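Local coordinates for protein cysteine desulfurase (Thermococcus onnurineus, PDB 5B89) that probably takes sulfur from L-cysteine with the help of pyridoxal 5'-phosphate, leaving L-alanine and handing the sulfur to a carrier, at residues Ala95-Glu99 against Glu251-Asp255; Leu115-Ile120 against Thr256-Pro260; Val320-Thr324 against His343-Val347. All blocks are in the same frame, centred on the assembly; numbering follows the deposited sequence.

Interaction 1: residues Ala95-Glu99 against Glu251-Asp255; sequences AKFEE and EEFFD
K96 holds CG beside its backbone N (chi1 -60°) and runs fully extended, while E251 turns CG between N and the carbonyl carbon (chi1 67°); the two chains cross at a slant, and the K96 ammonium group reaches the E251 carboxylate in a salt bridge. K96 NZ lies 2.8 Å from E251 OE2, on the syn side of the carboxylate, and makes a weak bond to E251 OE1. E99 uses both of its oxygens on backbone amides, each met on the anti side: OE1 accepts from E251 N at 2.8 Å, and OE2 takes K96 N almost in line (171°), fixing the rotation of this buried carboxylate. The segments sit at one end of two antiparallel neighbours in the seven-stranded sheet of the large PLP-binding domain: 95-99 leads into edge strand 100-103, and segment 251-255 follows strand 245-249. F254 projects from its segment toward E98 and E99. Its CZ comes 3.4 Å from E98 O, and E98 CG reaches the ring edge in plane, 4.0 Å from F254 CE2, while E251 CA covers one ring face. E98 OE2 lies 4.3 Å from E251 OE1, a like-charge proximity that K96 NZ probably eases.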
loop_
_atom_site.group_PDB
_atom_site.type_symbol
_atom_site.label_atom_id
_atom_site.label_comp_id
_atom_site.label_asym_id
_atom_site.label_seq_id
_atom_site.Cartn_x
_atom_site.Cartn_y
_atom_site.Cartn_z
ATOM N N ALA B 95 -6.630 -19.715 -6.993
ATOM C CA ALA B 95 -5.350 -19.981 -6.375
ATOM C C ALA B 95 -5.489 -20.620 -4.997
ATOM O O ALA B 95 -6.605 -20.606 -4.455
ATOM C CB ALA B 95 -4.631 -18.652 -6.207
ATOM N N LYS B 96 -4.390 -21.058 -4.465
ATOM C CA LYS B 96 -4.338 -21.508 -3.064
ATOM C C LYS B 96 -4.139 -20.255 -2.204
ATOM O O LYS B 96 -3.513 -19.254 -2.640
ATOM C CB LYS B 96 -3.196 -22.446 -2.814
ATOM C CG LYS B 96 -3.257 -23.764 -3.679
ATOM C CD LYS B 96 -2.060 -24.652 -3.332
ATOM C CE LYS B 96 -2.041 -25.990 -4.108
ATOM N NZ LYS B 96 -1.009 -26.874 -3.492
ATOM N N PHE B 97 -4.582 -20.364 -0.959
ATOM C CA PHE B 97 -4.350 -19.287 0.064
ATOM C C PHE B 97 -2.955 -18.807 0.055
ATOM O O PHE B 97 -2.722 -17.555 0.030
ATOM C CB PHE B 97 -4.657 -19.949 1.426
ATOM C CG PHE B 97 -4.513 -18.999 2.617
ATOM C CD1 PHE B 97 -5.580 -18.219 3.004
ATOM C CD2 PHE B 97 -3.349 -18.945 3.339
ATOM C CE1 PHE B 97 -5.431 -17.394 4.134
ATOM C CE2 PHE B 97 -3.212 -18.072 4.433
ATOM C CZ PHE B 97 -4.279 -17.356 4.800
ATOM N N GLU B 98 -1.944 -19.653 0.126
ATOM C CA GLU B 98 -0.600 -19.237 0.288
ATOM C C GLU B 98 0.096 -18.551 -0.910
ATOM O O GLU B 98 1.179 -18.056 -0.785
ATOM C CB GLU B 98 0.283 -20.395 0.750
ATOM C CG GLU B 98 0.318 -21.576 -0.136
ATOM C CD GLU B 98 -0.720 -22.606 0.308
ATOM O OE1 GLU B 98 -1.898 -22.362 0.710
ATOM O OE2 GLU B 98 -0.261 -23.807 0.040
ATOM N N GLU B 99 -0.627 -18.628 -2.025
ATOM C CA GLU B 99 -0.099 -18.043 -3.258
ATOM C C GLU B 99 -0.530 -16.561 -3.433
ATOM O O GLU B 99 -0.141 -15.964 -4.457
ATOM C CB GLU B 99 -0.586 -18.817 -4.475
ATOM C CG GLU B 99 -0.020 -20.253 -4.529
ATOM C CD GLU B 99 -0.666 -21.181 -5.573
ATOM O OE1 GLU B 99 0.178 -21.933 -6.268
ATOM O OE2 GLU B 99 -1.894 -21.129 -5.775
ATOM N N GLU B 251 2.993 -21.626 -6.478
ATOM C CA GLU B 251 3.815 -22.264 -5.463
ATOM C C GLU B 251 5.129 -22.848 -5.929
ATOM O O GLU B 251 6.114 -22.895 -5.205
ATOM C CB GLU B 251 2.990 -23.307 -4.695
ATOM C CG GLU B 251 2.543 -24.491 -5.444
ATOM C CD GLU B 251 1.709 -25.496 -4.616
ATOM O OE1 GLU B 251 1.734 -25.420 -3.384
ATOM O OE2 GLU B 251 1.030 -26.293 -5.257
ATOM N N GLU B 252 5.151 -23.282 -7.204
ATOM C CA GLU B 252 6.378 -23.698 -7.721
ATOM C C GLU B 252 7.512 -22.712 -7.720
ATOM O O GLU B 252 8.711 -23.066 -7.805
ATOM C CB GLU B 252 6.184 -24.335 -9.073
ATOM C CG GLU B 252 6.584 -23.550 -10.255
ATOM C CD GLU B 252 6.880 -24.469 -11.461
ATOM O OE1 GLU B 252 7.928 -24.293 -12.164
ATOM O OE2 GLU B 252 6.046 -25.377 -11.714
ATOM N N PHE B 253 7.253 -21.371 -7.581
ATOM C CA PHE B 253 8.240 -20.369 -7.447
ATOM C C PHE B 253 8.588 -19.924 -6.063
ATOM O O PHE B 253 9.441 -19.057 -5.918
ATOM C CB PHE B 253 7.770 -19.113 -8.285
ATOM C CG PHE B 253 7.706 -19.446 -9.741
ATOM C CD1 PHE B 253 8.835 -19.308 -10.567
ATOM C CD2 PHE B 253 6.553 -19.996 -10.247
ATOM C CE1 PHE B 253 8.746 -19.695 -11.919
ATOM C CE2 PHE B 253 6.518 -20.389 -11.564
ATOM C CZ PHE B 253 7.593 -20.232 -12.357
ATOM N N PHE B 254 8.041 -20.587 -5.034
ATOM C CA PHE B 254 8.413 -20.156 -3.648
ATOM C C PHE B 254 9.916 -20.319 -3.390
ATOM O O PHE B 254 10.429 -19.570 -2.599
ATOM C CB PHE B 254 7.601 -20.925 -2.658
ATOM C CG PHE B 254 6.129 -20.656 -2.643
ATOM C CD1 PHE B 254 5.508 -19.539 -3.298
ATOM C CD2 PHE B 254 5.241 -21.449 -1.923
ATOM C CE1 PHE B 254 4.163 -19.312 -3.122
ATOM C CE2 PHE B 254 3.901 -21.218 -1.801
ATOM C CZ PHE B 254 3.356 -20.091 -2.423
ATOM N N ASP B 255 10.613 -21.275 -4.026
ATOM C CA ASP B 255 12.095 -21.479 -3.776
ATOM C C ASP B 255 12.965 -20.657 -4.722
ATOM O O ASP B 255 14.158 -20.805 -4.731
ATOM C CB ASP B 255 12.467 -22.996 -3.974
ATOM C CG ASP B 255 11.956 -23.890 -2.844
ATOM O OD1 ASP B 255 11.676 -23.367 -1.746
ATOM O OD2 ASP B 255 11.801 -25.119 -3.071
#

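Interaction 2: residues Leu115-Ile120 against Thr256-Pro260; sequences LGLGHI and TFEPP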
loop_
_atom_site.group_PDB
_atom_site.type_symbol
_atom_site.label_atom_id
_atom_site.label_comp_id
_atom_site.label_asym_id
_atom_site.label_seq_id
_atom_site.Cartn_x
_atom_site.Cartn_y
_atom_site.Cartn_z
ATOM N N LEU B 115 11.675 -7.408 -9.529
ATOM C CA LEU B 115 12.741 -7.320 -8.557
ATOM C C LEU B 115 12.979 -8.700 -8.022
ATOM O O LEU B 115 14.189 -9.035 -7.881
ATOM C CB LEU B 115 12.299 -6.409 -7.426
ATOM C CG LEU B 115 12.248 -4.899 -7.816
ATOM C CD1 LEU B 115 11.549 -4.088 -6.717
ATOM C CD2 LEU B 115 13.635 -4.310 -8.044
ATOM N N GLY B 116 11.976 -9.504 -7.753
ATOM C CA GLY B 116 12.160 -10.807 -7.169
ATOM C C GLY B 116 12.687 -11.898 -8.068
ATOM O O GLY B 116 13.139 -12.886 -7.576
ATOM N N LEU B 117 12.610 -11.679 -9.365
ATOM C CA LEU B 117 13.109 -12.636 -10.326
ATOM C C LEU B 117 14.364 -12.160 -11.028
ATOM O O LEU B 117 14.873 -12.873 -11.772
ATOM C CB LEU B 117 12.089 -12.957 -11.428
ATOM C CG LEU B 117 10.821 -13.663 -10.980
ATOM C CD1 LEU B 117 9.932 -13.883 -12.178
ATOM C CD2 LEU B 117 11.127 -14.984 -10.315
ATOM N N GLY B 118 14.827 -10.959 -10.767
ATOM C CA GLY B 118 15.980 -10.436 -11.472
ATOM C C GLY B 118 17.171 -11.353 -11.472
ATOM O O GLY B 118 17.855 -11.464 -12.444
ATOM N N HIS B 119 17.362 -11.998 -10.360
ATOM C CA HIS B 119 18.547 -12.919 -10.175
ATOM C C HIS B 119 18.524 -14.095 -11.108
ATOM O O HIS B 119 19.603 -14.667 -11.344
ATOM C CB HIS B 119 18.609 -13.369 -8.695
ATOM C CG HIS B 119 17.500 -14.274 -8.297
ATOM N ND1 HIS B 119 17.541 -15.647 -8.285
ATOM C CD2 HIS B 119 16.234 -13.953 -7.937
ATOM C CE1 HIS B 119 16.377 -16.132 -7.900
ATOM N NE2 HIS B 119 15.567 -15.113 -7.696
ATOM N N ILE B 120 17.389 -14.480 -11.727
ATOM C CA ILE B 120 17.360 -15.660 -12.577
ATOM C C ILE B 120 17.939 -15.391 -13.968
ATOM O O ILE B 120 18.198 -16.344 -14.695
ATOM C CB ILE B 120 15.959 -16.273 -12.739
ATOM C CG1 ILE B 120 15.018 -15.477 -13.668
ATOM C CG2 ILE B 120 15.312 -16.465 -11.394
ATOM C CD1 ILE B 120 13.703 -16.203 -14.022
ATOM N N THR B 256 12.383 -19.838 -5.585
ATOM C CA THR B 256 13.082 -19.129 -6.663
ATOM C C THR B 256 12.906 -17.591 -6.371
ATOM O O THR B 256 13.794 -16.817 -6.452
ATOM C CB THR B 256 12.438 -19.420 -8.060
ATOM O OG1 THR B 256 12.573 -20.804 -8.347
ATOM C CG2 THR B 256 13.097 -18.582 -9.211
ATOM N N PHE B 257 11.693 -17.211 -5.968
ATOM C CA PHE B 257 11.349 -15.792 -5.920
ATOM C C PHE B 257 11.918 -15.131 -4.702
ATOM O O PHE B 257 11.503 -15.514 -3.592
ATOM C CB PHE B 257 9.831 -15.704 -5.919
ATOM C CG PHE B 257 9.285 -14.274 -5.995
ATOM C CD1 PHE B 257 9.392 -13.543 -7.162
ATOM C CD2 PHE B 257 8.666 -13.711 -4.943
ATOM C CE1 PHE B 257 8.929 -12.259 -7.212
ATOM C CE2 PHE B 257 8.167 -12.403 -5.007
ATOM C CZ PHE B 257 8.349 -11.698 -6.143
ATOM N N GLU B 258 12.771 -14.126 -4.832
ATOM C CA GLU B 258 13.366 -13.458 -3.694
ATOM C C GLU B 258 12.493 -12.344 -3.203
ATOM O O GLU B 258 12.088 -11.538 -3.978
ATOM C CB GLU B 258 14.671 -12.902 -4.090
ATOM C CG GLU B 258 15.418 -12.336 -2.953
ATOM C CD GLU B 258 16.569 -11.462 -3.372
ATOM O OE1 GLU B 258 16.816 -10.569 -2.546
ATOM O OE2 GLU B 258 17.174 -11.635 -4.478
ATOM N N PRO B 259 12.036 -12.372 -1.954
ATOM C CA PRO B 259 11.167 -11.286 -1.491
ATOM C C PRO B 259 11.803 -9.942 -1.611
ATOM O O PRO B 259 12.834 -9.694 -0.936
ATOM C CB PRO B 259 10.861 -11.637 -0.068
ATOM C CG PRO B 259 11.787 -12.692 0.317
ATOM C CD PRO B 259 12.294 -13.392 -0.879
ATOM N N PRO B 260 11.243 -8.965 -2.372
ATOM C CA PRO B 260 11.943 -7.691 -2.481
ATOM C C PRO B 260 11.849 -6.850 -1.247
ATOM O O PRO B 260 12.687 -6.016 -1.005
ATOM C CB PRO B 260 11.166 -6.995 -3.640
ATOM C CG PRO B 260 10.693 -8.181 -4.427
ATOM C CD PRO B 260 10.196 -9.164 -3.429
#
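F257 sets its ring against G116, near the C-terminal end of helix 106-117, the helix of the large PLP-binding domain whose opposite end carries S107, a residue that binds pyridoxal 5'-phosphate. The CB of F257 leaves the backbone away from the helix, but with CG anti to the backbone N (chi1 -175°) the ring is carried back toward it. CD1 meets L117 CD2 at 3.9 Å, the methyl lying in the ring plane, and also brushes the carbonyl group of G116. Next along the rim, CE1 stands 3.5 Å from G116 CA, a close approach that the lack of a side chain on G116 allows, and CZ lies slightly farther from the same CA. Around this ring F284 adds an edge-to-face partner and F229 a second aromatic neighbour. The backbones are joined as well: E258 N donates to G116 O, at 3.0 Å and nearly straight (167°). Farther along the loop, P260 CG touches L115 CB at 3.8 Å, and P260 O receives a hydrogen bond from R143 of the second subunit, which places this edge of the contact at the dimer interface. At the other edge, the H119 ring turns its edge to T256 O, with NE2 2.8 Å from that oxygen; the bond is weak, its angle at the hydrogen bent to 124°. I120 CG2 lies over one face of the H119 ring, toward its rim, and also rests 3.8 Å from T256 CG2.

Interaction 3: residues Val320-Thr324 against His343-Val347; sequences VKRTT and HAGVV
V320 spreads its two methyls over different parts of the 343-347 segment. CG1, opposite the backbone N (chi1 173°), lies 4.2 Å from V347 CG2 and as far from H343 ND1, whereas CG2 presses on the backbone, 3.4 Å from A344 O and close to G345 CA. That backbone is tightly folded: G345 centres an inverse gamma turn, and A344 O accepts both V346 N and H343 ND1, the latter almost straight (172°) and in the plane of the imidazole. These two bonds converge on the same oxygen that V320 CG2 approaches. One helical turn on, T323 sets CG2 4.2 Å from V347 CG1, while its OG1 is bonded to L319 O within the helix. The contact belongs to the small C-terminal domain, where helix 309-329 packs on strand 346-349, an outer strand of the four-stranded mixed sheet; V346, directed away from the helix, touches T43 of the alanine pocket. T324 CG2 comes up to both methyls of V347, 4.1 Å from V347 CG2, and T324 OG1 turns back to V320 O at 2.8 Å, reaching it from the face opposite to T324 N. With an alanine here, V320 O would probably keep just the amide of these two donors, and a gap would be likely to open beside the V347 methyls. W334 touches the T324 side chain too.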
loop_
_atom_site.group_PDB
_atom_site.type_symbol
_atom_site.label_atom_id
_atom_site.label_comp_id
_atom_site.label_asym_id
_atom_site.label_seq_id
_atom_site.Cartn_x
_atom_site.Cartn_y
_atom_site.Cartn_z
ATOM N N VAL B 320 -20.918 -1.397 -24.851
ATOM C CA VAL B 320 -19.951 -1.206 -25.932
ATOM C C VAL B 320 -20.603 -1.272 -27.327
ATOM O O VAL B 320 -20.225 -0.500 -28.176
ATOM C CB VAL B 320 -18.845 -2.296 -25.765
ATOM C CG1 VAL B 320 -17.932 -2.276 -26.901
ATOM C CG2 VAL B 320 -18.066 -2.065 -24.453
ATOM N N LYS B 321 -21.480 -2.226 -27.490
ATOM C CA LYS B 321 -22.168 -2.413 -28.758
ATOM C C LYS B 321 -22.953 -1.151 -29.131
ATOM O O LYS B 321 -22.810 -0.668 -30.221
ATOM C CB LYS B 321 -23.061 -3.639 -28.711
ATOM C CG LYS B 321 -23.623 -4.059 -30.069
ATOM C CD LYS B 321 -24.506 -5.266 -29.971
ATOM C CE LYS B 321 -24.909 -5.647 -31.394
ATOM N NZ LYS B 321 -25.931 -4.787 -32.002
ATOM N N ARG B 322 -23.728 -0.609 -28.194
ATOM C CA ARG B 322 -24.462 0.613 -28.515
ATOM C C ARG B 322 -23.569 1.838 -28.668
ATOM O O ARG B 322 -23.780 2.610 -29.520
ATOM C CB ARG B 322 -25.609 0.840 -27.545
ATOM C CG ARG B 322 -26.394 2.112 -27.819
ATOM C CD ARG B 322 -27.080 2.043 -29.179
ATOM N NE ARG B 322 -27.826 3.274 -29.354
ATOM C CZ ARG B 322 -27.743 4.066 -30.383
ATOM N NH1 ARG B 322 -27.006 3.755 -31.391
ATOM N NH2 ARG B 322 -28.411 5.199 -30.396
ATOM N N THR B 323 -22.543 1.976 -27.828
ATOM C CA THR B 323 -21.647 3.060 -27.950
ATOM C C THR B 323 -20.958 3.127 -29.292
ATOM O O THR B 323 -20.910 4.155 -29.921
ATOM C CB THR B 323 -20.541 3.115 -26.780
ATOM O OG1 THR B 323 -21.291 3.165 -25.538
ATOM C CG2 THR B 323 -19.681 4.234 -26.910
ATOM N N THR B 324 -20.333 2.025 -29.666
ATOM C CA THR B 324 -19.585 1.988 -30.935
ATOM C C THR B 324 -20.477 2.196 -32.198
ATOM O O THR B 324 -20.074 2.931 -33.034
ATOM C CB THR B 324 -18.778 0.627 -31.025
ATOM O OG1 THR B 324 -19.637 -0.471 -30.908
ATOM C CG2 THR B 324 -17.625 0.630 -29.964
ATOM N N HIS B 343 -13.467 -7.251 -27.338
ATOM C CA HIS B 343 -13.414 -5.865 -26.930
ATOM C C HIS B 343 -14.086 -5.740 -25.554
ATOM O O HIS B 343 -15.275 -6.034 -25.368
ATOM C CB HIS B 343 -14.220 -5.008 -27.952
ATOM C CG HIS B 343 -13.814 -3.583 -28.021
ATOM N ND1 HIS B 343 -13.782 -2.680 -26.945
ATOM C CD2 HIS B 343 -13.343 -2.851 -29.075
ATOM C CE1 HIS B 343 -13.349 -1.486 -27.357
ATOM N NE2 HIS B 343 -13.047 -1.596 -28.630
ATOM N N ALA B 344 -13.300 -5.299 -24.600
ATOM C CA ALA B 344 -13.779 -5.144 -23.260
ATOM C C ALA B 344 -14.584 -3.872 -23.101
ATOM O O ALA B 344 -14.848 -3.233 -24.039
ATOM C CB ALA B 344 -12.618 -5.169 -22.306
ATOM N N GLY B 345 -14.977 -3.560 -21.883
ATOM C CA GLY B 345 -15.803 -2.398 -21.619
ATOM C C GLY B 345 -15.095 -1.087 -21.611
ATOM O O GLY B 345 -15.167 -0.363 -20.685
ATOM N N VAL B 346 -14.376 -0.842 -22.674
ATOM C CA VAL B 346 -13.553 0.309 -22.873
ATOM C C VAL B 346 -13.702 0.786 -24.310
ATOM O O VAL B 346 -13.487 0.001 -25.182
ATOM C CB VAL B 346 -12.063 -0.048 -22.690
ATOM C CG1 VAL B 346 -11.180 1.157 -22.891
ATOM C CG2 VAL B 346 -11.823 -0.651 -21.303
ATOM N N VAL B 347 -14.080 2.049 -24.516
ATOM C CA VAL B 347 -14.147 2.606 -25.892
ATOM C C VAL B 347 -13.358 3.875 -25.909
ATOM O O VAL B 347 -13.763 4.926 -25.314
ATOM C CB VAL B 347 -15.617 2.862 -26.252
ATOM C CG1 VAL B 347 -15.620 3.442 -27.676
ATOM C CG2 VAL B 347 -16.439 1.594 -26.195
#

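How the interactions relate
From the N terminus, the chain passes 95-99, runs through strand 100-103 and helix 106-117 to 115-120, and meets the partners of both much later, in the consecutive segments 251-255 and 256-260. Interactions 1 and 2 cross, each closing a loop of over a hundred residues; that of interaction 1 spans the whole seven-stranded sheet, that of interaction 2 all but strand 100-103. Their centres lie 14 Å apart, and they tie the loop after strand 245-249 to the approach to the edge strand and to the end of a helix. Interaction 3 follows in series, closing a short loop within the C-terminal domain between helix 309-329 and strand 346-349, on the opposite side of the chain's centre.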